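Local coordinates for beta-glucuronidase (uncultured Clostridium sp., PDB 6U7J), which hydrolyses beta-D-glucuronides as a gut-microbial family 2 glycoside hydrolase, and is linked to the reactivation of estrogens from their glucuronide conjugates, at residues Leu389-His392 with Lys393-Lys397; Ser242-Met245 with Lys246-Val249; Ile285-Glu289 with Lys290-Ile294; Asn322-Asp325 with Cys326-Lys330. All coordinates share one frame; numbering follows the deposited sequence.

Interaction 1: Leu389-His392 with Lys393-Lys397; sequences LAYH and KQVLK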
loop_
_atom_site.group_PDB
_atom_site.type_symbol
_atom_site.label_atom_id
_atom_site.label_comp_id
_atom_site.label_asym_id
_atom_site.label_seq_id
_atom_site.Cartn_x
_atom_site.Cartn_y
_atom_site.Cartn_z
ATOM N N LEU B 389 42.297 -13.247 -10.095
ATOM C CA LEU B 389 43.207 -12.830 -9.034
ATOM C C LEU B 389 44.021 -11.606 -9.447
ATOM O O LEU B 389 44.146 -10.642 -8.679
ATOM C CB LEU B 389 44.116 -14.005 -8.655
ATOM C CG LEU B 389 45.227 -13.750 -7.627
ATOM C CD1 LEU B 389 44.673 -13.036 -6.422
ATOM C CD2 LEU B 389 45.907 -15.057 -7.214
ATOM N N ALA B 390 44.595 -11.628 -10.655
ATOM C CA ALA B 390 45.389 -10.485 -11.097
ATOM C C ALA B 390 44.510 -9.254 -11.276
ATOM O O ALA B 390 44.902 -8.142 -10.897
ATOM C CB ALA B 390 46.129 -10.811 -12.392
ATOM N N TYR B 391 43.292 -9.443 -11.805
ATOM C CA TYR B 391 42.390 -8.309 -11.965
ATOM C C TYR B 391 41.929 -7.789 -10.600
ATOM O O TYR B 391 41.827 -6.575 -10.389
ATOM C CB TYR B 391 41.208 -8.706 -12.858
ATOM C CG TYR B 391 40.211 -7.588 -13.004
ATOM C CD1 TYR B 391 40.563 -6.413 -13.650
ATOM C CD2 TYR B 391 38.931 -7.690 -12.451
ATOM C CE1 TYR B 391 39.675 -5.376 -13.767
ATOM C CE2 TYR B 391 38.024 -6.660 -12.570
ATOM C CZ TYR B 391 38.404 -5.505 -13.225
ATOM O OH TYR B 391 37.526 -4.466 -13.340
ATOM N N HIS B 392 41.710 -8.698 -9.651
ATOM C CA HIS B 392 41.324 -8.324 -8.290
ATOM C C HIS B 392 42.393 -7.448 -7.632
ATOM O O HIS B 392 42.082 -6.422 -7.010
ATOM C CB HIS B 392 41.080 -9.613 -7.501
ATOM C CG HIS B 392 40.364 -9.439 -6.195
ATOM N ND1 HIS B 392 39.817 -10.509 -5.517
ATOM C CD2 HIS B 392 40.135 -8.350 -5.426
ATOM C CE1 HIS B 392 39.271 -10.085 -4.393
ATOM N NE2 HIS B 392 39.437 -8.777 -4.318
ATOM N N LYS B 393 43.668 -7.834 -7.763
ATOM C CA LYS B 393 44.754 -6.982 -7.275
ATOM C C LYS B 393 44.756 -5.625 -7.975
ATOM O O LYS B 393 44.956 -4.584 -7.336
ATOM C CB LYS B 393 46.108 -7.664 -7.483
ATOM C CG LYS B 393 46.304 -8.975 -6.753
ATOM C CD LYS B 393 47.781 -9.353 -6.789
ATOM C CE LYS B 393 47.981 -10.848 -6.846
ATOM N NZ LYS B 393 49.425 -11.187 -7.046
ATOM N N GLN B 394 44.542 -5.614 -9.292
ATOM C CA GLN B 394 44.553 -4.343 -10.006
ATOM C C GLN B 394 43.420 -3.427 -9.549
ATOM O O GLN B 394 43.596 -2.204 -9.488
ATOM C CB GLN B 394 44.485 -4.587 -11.512
ATOM C CG GLN B 394 45.668 -5.391 -12.030
ATOM C CD GLN B 394 45.533 -5.765 -13.498
ATOM O OE1 GLN B 394 44.418 -5.876 -14.026
ATOM N NE2 GLN B 394 46.669 -5.960 -14.172
ATOM N N VAL B 395 42.243 -3.983 -9.232
ATOM C CA VAL B 395 41.158 -3.110 -8.781
ATOM C C VAL B 395 41.464 -2.565 -7.389
ATOM O O VAL B 395 41.144 -1.410 -7.076
ATOM C CB VAL B 395 39.811 -3.854 -8.837
ATOM C CG1 VAL B 395 38.726 -3.083 -8.093
ATOM C CG2 VAL B 395 39.401 -4.068 -10.292
ATOM N N LEU B 396 42.129 -3.360 -6.550
ATOM C CA LEU B 396 42.592 -2.862 -5.255
ATOM C C LEU B 396 43.614 -1.744 -5.415
ATOM O O LEU B 396 43.592 -0.753 -4.668
ATOM C CB LEU B 396 43.194 -4.006 -4.459
ATOM C CG LEU B 396 42.155 -4.860 -3.749
ATOM C CD1 LEU B 396 42.812 -6.162 -3.383
ATOM C CD2 LEU B 396 41.600 -4.131 -2.497
ATOM N N LYS B 397 44.542 -1.904 -6.362
ATOM C CA LYS B 397 45.500 -0.848 -6.675
ATOM C C LYS B 397 44.782 0.448 -7.042
ATOM O O LYS B 397 45.117 1.527 -6.531
ATOM C CB LYS B 397 46.405 -1.324 -7.820
ATOM C CG LYS B 397 47.361 -0.283 -8.394
ATOM C CD LYS B 397 48.247 0.281 -7.325
ATOM C CE LYS B 397 49.467 0.969 -7.934
ATOM N NZ LYS B 397 50.198 1.721 -6.867
#
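The backbone O of Tyr-391 receives the amide N of Val-395 at 2.9 Å, and the side chains of the same two residues meet one turn apart on the helix. Methyl CG2 of Val-395 sits over one face of the Tyr-391 ring, off centre toward its hydroxyl end: it is 3.4 Å from CZ and 3.8 Å from the ring centroid, a CH-pi contact 25° off the ring normal. Tyr-391 holds CG anti to its own N (chi1 177°), which carries the ring forward beside this methyl group; the beta-branched valine keeps CG2 close to its own backbone, where the methyl reaches the ring one turn back. At the ring's edge, near its plane, stands OE1 of Gln-394, 3.9 Å from CD1, with the amide turned 81° against the ring. The phenol OH is hydrogen-bonded to the backbone O of Lys-118, whose side chain also makes a cation-pi contact with the ring.

On another flank, Lys-393 lays its CE 4.0 Å from CD1 of Leu-389, so an aliphatic stem lines the leucine while NZ forms a salt bridge with Glu-431. His-392, both ring nitrogens bonded by Tyr-428 OH and Ile-414 O, approaches CD1 of Leu-396 through CD2. Tyr-391 with Val-395, Leu-389 with Lys-393 and His-392 with Leu-396 are thus i, i+4 pairs on successive flanks of 386-403, an alpha-helix of the TIM (beta/alpha) barrel.

Interaction 2: Ser242-Met245 with Lys246-Val249; sequences SNEM and KDMV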
loop_
_atom_site.group_PDB
_atom_site.type_symbol
_atom_site.label_atom_id
_atom_site.label_comp_id
_atom_site.label_asym_id
_atom_site.label_seq_id
_atom_site.Cartn_x
_atom_site.Cartn_y
_atom_site.Cartn_z
ATOM N N SER B 242 57.127 23.977 3.310
ATOM C CA SER B 242 58.281 23.224 2.856
ATOM C C SER B 242 58.473 23.450 1.367
ATOM O O SER B 242 57.517 23.736 0.634
ATOM C CB SER B 242 58.140 21.731 3.152
ATOM O OG SER B 242 59.228 21.002 2.598
ATOM N N ASN B 243 59.735 23.344 0.946
ATOM C CA ASN B 243 60.117 23.332 -0.460
ATOM C C ASN B 243 60.476 21.932 -0.924
ATOM O O ASN B 243 61.023 21.769 -2.018
ATOM C CB ASN B 243 61.290 24.282 -0.702
ATOM C CG ASN B 243 61.113 25.602 0.003
ATOM O OD1 ASN B 243 60.267 26.408 -0.381
ATOM N ND2 ASN B 243 61.898 25.829 1.056
ATOM N N GLU B 244 60.190 20.925 -0.106
ATOM C CA GLU B 244 60.510 19.548 -0.427
ATOM C C GLU B 244 59.328 18.871 -1.110
ATOM O O GLU B 244 58.170 19.082 -0.732
ATOM C CB GLU B 244 60.891 18.791 0.846
ATOM C CG GLU B 244 62.166 19.316 1.504
ATOM C CD GLU B 244 63.343 19.339 0.538
ATOM O OE1 GLU B 244 63.799 18.248 0.118
ATOM O OE2 GLU B 244 63.790 20.451 0.179
ATOM N N MET B 245 59.630 18.057 -2.121
ATOM C CA MET B 245 58.601 17.267 -2.784
ATOM C C MET B 245 58.186 16.048 -1.974
ATOM O O MET B 245 57.070 15.545 -2.149
ATOM C CB MET B 245 59.089 16.832 -4.159
ATOM C CG MET B 245 58.951 17.943 -5.167
ATOM S SD MET B 245 58.528 17.358 -6.796
ATOM C CE MET B 245 59.331 18.587 -7.825
ATOM N N LYS B 246 59.066 15.566 -1.105
ATOM C CA LYS B 246 58.782 14.480 -0.183
ATOM C C LYS B 246 59.324 14.927 1.163
ATOM O O LYS B 246 60.517 15.236 1.278
ATOM C CB LYS B 246 59.430 13.174 -0.658
ATOM C CG LYS B 246 59.416 12.049 0.361
ATOM C CD LYS B 246 60.025 10.778 -0.220
ATOM C CE LYS B 246 59.710 9.568 0.656
ATOM N NZ LYS B 246 59.564 8.306 -0.140
ATOM N N ASP B 247 58.453 15.015 2.162
ATOM C CA ASP B 247 58.830 15.663 3.407
ATOM C C ASP B 247 57.938 15.187 4.544
ATOM O O ASP B 247 56.908 14.533 4.340
ATOM C CB ASP B 247 58.761 17.187 3.290
ATOM C CG ASP B 247 59.708 17.898 4.256
ATOM O OD1 ASP B 247 59.776 19.146 4.214
ATOM O OD2 ASP B 247 60.384 17.215 5.057
ATOM N N MET B 248 58.349 15.562 5.751
ATOM C CA MET B 248 57.743 15.133 7.004
ATOM C C MET B 248 57.727 16.376 7.889
ATOM O O MET B 248 58.774 16.779 8.401
ATOM C CB MET B 248 58.558 14.000 7.613
ATOM C CG MET B 248 57.917 13.247 8.747
ATOM S SD MET B 248 59.087 12.089 9.504
ATOM C CE MET B 248 59.489 12.920 11.048
ATOM N N VAL B 249 56.563 17.014 8.036
ATOM C CA VAL B 249 56.494 18.293 8.733
ATOM C C VAL B 249 55.513 18.214 9.895
ATOM O O VAL B 249 54.614 17.366 9.944
ATOM C CB VAL B 249 56.122 19.461 7.799
ATOM C CG1 VAL B 249 57.088 19.527 6.612
ATOM C CG2 VAL B 249 54.698 19.326 7.326
#
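With chi1 of Ser-242 at 175° and chi1 of Asp-247 at -154°, each side chain swings its polar end toward the other across the loop between strands 238-242 and 246-251, where Ser-242 forms an ST turn. In that turn its OG accepts from the backbone N of Glu-244, two residues on, at 2.9 Å. The same OG donates to Asp-247 OD1 at 2.5 Å, a short bond that uses the anti lone pair of the carboxylate oxygen, the one facing away from OD2. Serine suits the place because one small hydroxyl can donate a hydrogen bond to the aspartate and accept one from the amide.

The two strands joined by this loop belong to different sheets of the domain of the E-set clan. Tyr-216, on strand 211-220, reinforces the corner: its OH is hydrogen-bonded to the backbone O of Glu-244 and more weakly to Ser-242 OG. Glu-244 brings its CB to 3.6 Å from Asp-247 OD1, but its chain bends at chi2, and OE1 ends 5.8 Å from that like-charged oxygen. Methyl CG1 of Val-249 lies 4.2 Å from Ser-242 CB. The second carboxylate oxygen, Asp-247 OD2, takes the backbone N of Met-248 at 2.7 Å, a donor standing 43° out of the carboxylate plane.

Interaction 3: Ile285-Glu289 with Lys290-Ile294; sequences IQLTE and KQFLI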
loop_
_atom_site.group_PDB
_atom_site.type_symbol
_atom_site.label_atom_id
_atom_site.label_comp_id
_atom_site.label_asym_id
_atom_site.label_seq_id
_atom_site.Cartn_x
_atom_site.Cartn_y
_atom_site.Cartn_z
ATOM N N ILE B 285 44.655 5.030 13.636
ATOM C CA ILE B 285 43.895 3.795 13.719
ATOM C C ILE B 285 44.765 2.742 14.368
ATOM O O ILE B 285 45.891 2.516 13.921
ATOM C CB ILE B 285 43.460 3.283 12.339
ATOM C CG1 ILE B 285 42.696 4.347 11.566
ATOM C CG2 ILE B 285 42.681 1.972 12.503
ATOM C CD1 ILE B 285 42.432 3.929 10.139
ATOM N N GLN B 286 44.211 2.046 15.362
ATOM C CA GLN B 286 44.890 0.932 16.004
ATOM C C GLN B 286 43.867 -0.111 16.436
ATOM O O GLN B 286 42.772 0.232 16.886
ATOM C CB GLN B 286 45.698 1.408 17.216
ATOM C CG GLN B 286 46.354 0.289 18.005
ATOM C CD GLN B 286 47.019 0.805 19.258
ATOM O OE1 GLN B 286 47.629 1.874 19.246
ATOM N NE2 GLN B 286 46.895 0.059 20.353
ATOM N N LEU B 287 44.242 -1.379 16.313
ATOM C CA LEU B 287 43.393 -2.490 16.703
ATOM C C LEU B 287 43.966 -3.212 17.915
ATOM O O LEU B 287 45.184 -3.367 18.045
ATOM C CB LEU B 287 43.224 -3.481 15.554
ATOM C CG LEU B 287 41.981 -3.207 14.710
ATOM C CD1 LEU B 287 42.190 -1.900 13.955
ATOM C CD2 LEU B 287 41.721 -4.345 13.758
ATOM N N THR B 288 43.077 -3.644 18.800
ATOM C CA THR B 288 43.406 -4.539 19.897
ATOM C C THR B 288 42.689 -5.864 19.668
ATOM O O THR B 288 42.033 -6.081 18.639
ATOM C CB THR B 288 43.020 -3.934 21.255
ATOM O OG1 THR B 288 41.647 -4.230 21.545
ATOM C CG2 THR B 288 43.207 -2.427 21.263
ATOM N N GLU B 289 42.805 -6.756 20.649
ATOM C CA GLU B 289 42.113 -8.033 20.548
ATOM C C GLU B 289 40.605 -7.842 20.531
ATOM O O GLU B 289 39.880 -8.660 19.952
ATOM C CB GLU B 289 42.534 -8.955 21.699
ATOM C CG GLU B 289 42.641 -8.284 23.082
ATOM C CD GLU B 289 43.879 -7.387 23.238
ATOM O OE1 GLU B 289 43.912 -6.560 24.182
ATOM O OE2 GLU B 289 44.812 -7.501 22.408
ATOM N N LYS B 290 40.111 -6.758 21.136
ATOM C CA LYS B 290 38.672 -6.576 21.265
ATOM C C LYS B 290 38.200 -5.163 20.942
ATOM O O LYS B 290 37.026 -4.856 21.181
ATOM C CB LYS B 290 38.209 -6.937 22.683
ATOM C CG LYS B 290 38.077 -8.425 22.942
ATOM C CD LYS B 290 37.989 -8.706 24.432
ATOM C CE LYS B 290 37.958 -10.201 24.697
ATOM N NZ LYS B 290 37.711 -10.496 26.136
ATOM N N GLN B 291 39.057 -4.284 20.430
ATOM C CA GLN B 291 38.624 -2.917 20.185
ATOM C C GLN B 291 39.180 -2.408 18.864
ATOM O O GLN B 291 40.147 -2.938 18.313
ATOM C CB GLN B 291 39.016 -1.989 21.337
ATOM C CG GLN B 291 38.082 -2.116 22.537
ATOM C CD GLN B 291 38.386 -1.135 23.658
ATOM O OE1 GLN B 291 39.547 -0.841 23.953
ATOM N NE2 GLN B 291 37.337 -0.636 24.298
ATOM N N PHE B 292 38.509 -1.387 18.347
ATOM C CA PHE B 292 38.884 -0.689 17.126
ATOM C C PHE B 292 39.090 0.747 17.576
ATOM O O PHE B 292 38.121 1.444 17.889
ATOM C CB PHE B 292 37.793 -0.825 16.062
ATOM C CG PHE B 292 38.218 -0.389 14.690
ATOM C CD1 PHE B 292 38.410 0.950 14.404
ATOM C CD2 PHE B 292 38.407 -1.317 13.683
ATOM C CE1 PHE B 292 38.811 1.356 13.136
ATOM C CE2 PHE B 292 38.804 -0.911 12.412
ATOM C CZ PHE B 292 39.004 0.418 12.144
ATOM N N LEU B 293 40.345 1.180 17.665
ATOM C CA LEU B 293 40.669 2.459 18.274
ATOM C C LEU B 293 40.947 3.491 17.195
ATOM O O LEU B 293 41.736 3.244 16.286
ATOM C CB LEU B 293 41.876 2.332 19.204
ATOM C CG LEU B 293 41.786 1.290 20.313
ATOM C CD1 LEU B 293 43.080 1.281 21.118
ATOM C CD2 LEU B 293 40.603 1.568 21.224
ATOM N N ILE B 294 40.297 4.640 17.303
ATOM C CA ILE B 294 40.506 5.773 16.412
ATOM C C ILE B 294 40.909 6.945 17.287
ATOM O O ILE B 294 40.165 7.326 18.203
ATOM C CB ILE B 294 39.252 6.105 15.588
ATOM C CG1 ILE B 294 38.935 4.973 14.613
ATOM C CG2 ILE B 294 39.425 7.425 14.854
ATOM C CD1 ILE B 294 37.528 5.033 14.064
#
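Strands 285-287 and 292-294 run antiparallel, their directions 159° apart, with Gln-286 and Leu-293 as the hydrogen-bonded pair between the non-hydrogen-bonded pairs Ile-285 with Ile-294 and Leu-287 with Phe-292. Leu-293 N reaches Gln-286 O at 2.7 Å, Gln-286 N answers to Leu-293 O, and Thr-288 N extends the pairing to Gln-291 O.

On the face carrying Leu-287 and Phe-292, methyl CD1 of Leu-287 lies over one face of the phenylalanine ring, 4.1 Å from its centroid and 24° off the normal, a CH-pi contact displaced toward CD2 and CE2. CG2 of Ile-285 comes obliquely from the same side of the ring as Leu-287, 4.0 Å from CE1 of Phe-292. Phe-292 also meets Phe-301 edge to face, and Val-410 packs on both Phe-292 and Ile-285; bulky apolar residues suit this face because it is turned to the barrel. On the face of Gln-286 and Leu-293, CD1 of the leucine is met by CG2 of Thr-288 from the turn, 3.7 Å away, and Gln-286 lies alongside that leucine, pointing the same way.

The hydroxyl of Thr-288 ties the turn together. Its chi1 of 86° puts OG1 between the backbone N and the carbonyl carbon, where it faces the chain ahead and accepts from Lys-290 N at 3.0 Å and, weakly, from Gln-291 N at 2.8 Å. NZ of Lys-290 forms a salt bridge with Asp-543. This is a beta hairpin, and its second strand pairs with strand 297-305, which enters the parallel barrel of the TIM-barrel domain.

Interaction 4: Asn322-Asp325 with Cys326-Lys330; sequences NVRD and CELLK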
loop_
_atom_site.group_PDB
_atom_site.type_symbol
_atom_site.label_atom_id
_atom_site.label_comp_id
_atom_site.label_asym_id
_atom_site.label_seq_id
_atom_site.Cartn_x
_atom_site.Cartn_y
_atom_site.Cartn_z
ATOM N N ASN B 322 22.285 11.956 -1.845
ATOM C CA ASN B 322 23.357 11.723 -0.881
ATOM C C ASN B 322 23.189 12.592 0.357
ATOM O O ASN B 322 23.434 12.137 1.480
ATOM C CB ASN B 322 24.721 11.992 -1.524
ATOM C CG ASN B 322 25.057 10.986 -2.610
ATOM O OD1 ASN B 322 24.435 9.924 -2.700
ATOM N ND2 ASN B 322 26.028 11.322 -3.451
ATOM N N VAL B 323 22.812 13.857 0.177
ATOM C CA VAL B 323 22.672 14.727 1.337
ATOM C C VAL B 323 21.518 14.251 2.201
ATOM O O VAL B 323 21.625 14.192 3.430
ATOM C CB VAL B 323 22.485 16.194 0.914
ATOM C CG1 VAL B 323 22.194 17.047 2.147
ATOM C CG2 VAL B 323 23.721 16.718 0.159
ATOM N N ARG B 324 20.408 13.874 1.571
ATOM C CA ARG B 324 19.287 13.320 2.322
ATOM C C ARG B 324 19.708 12.067 3.072
ATOM O O ARG B 324 19.330 11.879 4.234
ATOM C CB ARG B 324 18.116 13.047 1.362
ATOM C CG ARG B 324 17.002 12.165 1.912
ATOM C CD ARG B 324 16.141 12.917 2.921
ATOM N NE ARG B 324 15.029 12.095 3.396
ATOM C CZ ARG B 324 14.150 12.473 4.320
ATOM N NH1 ARG B 324 14.251 13.663 4.891
ATOM N NH2 ARG B 324 13.173 11.651 4.679
ATOM N N ASP B 325 20.530 11.214 2.441
ATOM C CA ASP B 325 20.994 9.996 3.113
ATOM C C ASP B 325 21.861 10.327 4.332
ATOM O O ASP B 325 21.719 9.701 5.392
ATOM C CB ASP B 325 21.763 9.101 2.134
ATOM C CG ASP B 325 20.839 8.341 1.157
ATOM O OD1 ASP B 325 19.614 8.593 1.156
ATOM O OD2 ASP B 325 21.340 7.489 0.379
ATOM N N CYS B 326 22.752 11.320 4.215
ATOM C CA CYS B 326 23.576 11.685 5.366
ATOM C C CYS B 326 22.732 12.315 6.467
ATOM O O CYS B 326 23.023 12.133 7.660
ATOM C CB CYS B 326 24.677 12.648 4.949
ATOM S SG CYS B 326 25.861 11.906 3.819
ATOM N N GLU B 327 21.683 13.057 6.092
ATOM C CA GLU B 327 20.733 13.563 7.084
ATOM C C GLU B 327 20.050 12.418 7.821
ATOM O O GLU B 327 19.789 12.507 9.027
ATOM C CB GLU B 327 19.687 14.454 6.405
ATOM C CG GLU B 327 20.187 15.832 5.968
ATOM C CD GLU B 327 20.296 16.804 7.148
ATOM O OE1 GLU B 327 19.483 16.693 8.095
ATOM O OE2 GLU B 327 21.194 17.673 7.130
ATOM N N LEU B 328 19.743 11.335 7.110
ATOM C CA LEU B 328 19.054 10.219 7.750
ATOM C C LEU B 328 20.013 9.427 8.628
ATOM O O LEU B 328 19.641 8.983 9.725
ATOM C CB LEU B 328 18.416 9.319 6.692
ATOM C CG LEU B 328 17.224 9.866 5.888
ATOM C CD1 LEU B 328 16.824 8.883 4.793
ATOM C CD2 LEU B 328 16.029 10.137 6.790
ATOM N N LEU B 329 21.248 9.235 8.155
ATOM C CA LEU B 329 22.281 8.613 8.976
ATOM C C LEU B 329 22.453 9.364 10.287
ATOM O O LEU B 329 22.528 8.760 11.361
ATOM C CB LEU B 329 23.609 8.574 8.218
ATOM C CG LEU B 329 23.713 7.569 7.079
ATOM C CD1 LEU B 329 25.018 7.772 6.320
ATOM C CD2 LEU B 329 23.593 6.131 7.593
ATOM N N LYS B 330 22.519 10.691 10.213
ATOM C CA LYS B 330 22.665 11.486 11.422
ATOM C C LYS B 330 21.426 11.375 12.304
ATOM O O LYS B 330 21.536 11.293 13.532
ATOM C CB LYS B 330 22.935 12.941 11.048
ATOM C CG LYS B 330 23.103 13.867 12.251
ATOM C CD LYS B 330 23.101 15.317 11.791
ATOM C CE LYS B 330 23.491 16.255 12.911
ATOM N NZ LYS B 330 24.880 15.964 13.384
#
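One face of the Arg-324 guanidinium is covered by methyl CD2 of Leu-328, which stands 3.8 Å above the plane and off centre, 3.9 Å from both CZ and NH2. The other leucine methyl, CD1, lies 3.9 Å from NE. Arginine reaches this position because CG is anti to its backbone N (chi1 166°) and the chain then bends at chi2 (74°), folding forward along the helix. The planar group tolerates a hydrocarbon over its face because its N-H bonds lie in the plane, and NH2 is indeed taken up by Arg-577 O and by Leu-518 O of a third subunit. Leu-518 of that subunit also packs on Leu-328.

Arg-324 and Leu-328 lie one turn apart on helix 319-332, the helix of a beta-alpha-beta unit in the TIM barrel that connects strand 297-305 to strand 336-338. Its backbone bonds include Leu-329 N to Asp-325 O at 2.8 Å and Glu-327 N to Val-323 O at 2.9 Å. Asp-325, buried, is bound by Arg-577 through OD1 and by Lys-306 through OD2, two salt bridges that would probably favour its charged form. Ile-64 of a second subunit packs against Val-323 and Arg-324. On a different flank Cys-326 turns its compact thiol back along the helix, SG lying 3.4 Å from Asn-322 O, and its side chain meets Met-351 and Lys-355 of helix 346-355.

In the fold
Interactions 1, 3 and 4 share the TIM-barrel domain, while interaction 2 belongs to the preceding domain of the E-set clan. Interaction 3 is the hairpin leading into strand 297-305, and interaction 4 lies on the helix that follows this strand; their centres are about 27 Å apart. Interactions 1 and 4, about 32 Å apart between centres, occupy helices on opposite sides of the chain's centre: 386-403 meets the sugar-binding domain through Lys-118 and Leu-122, whereas 319-332 faces two neighbouring subunits. In TIM-barrel glycosidases the active site lies at the C-terminal ends of the parallel barrel strands, and none of the four contacts includes such a strand. A calcium ion lies about 9 Å from the side chain of Asn-322.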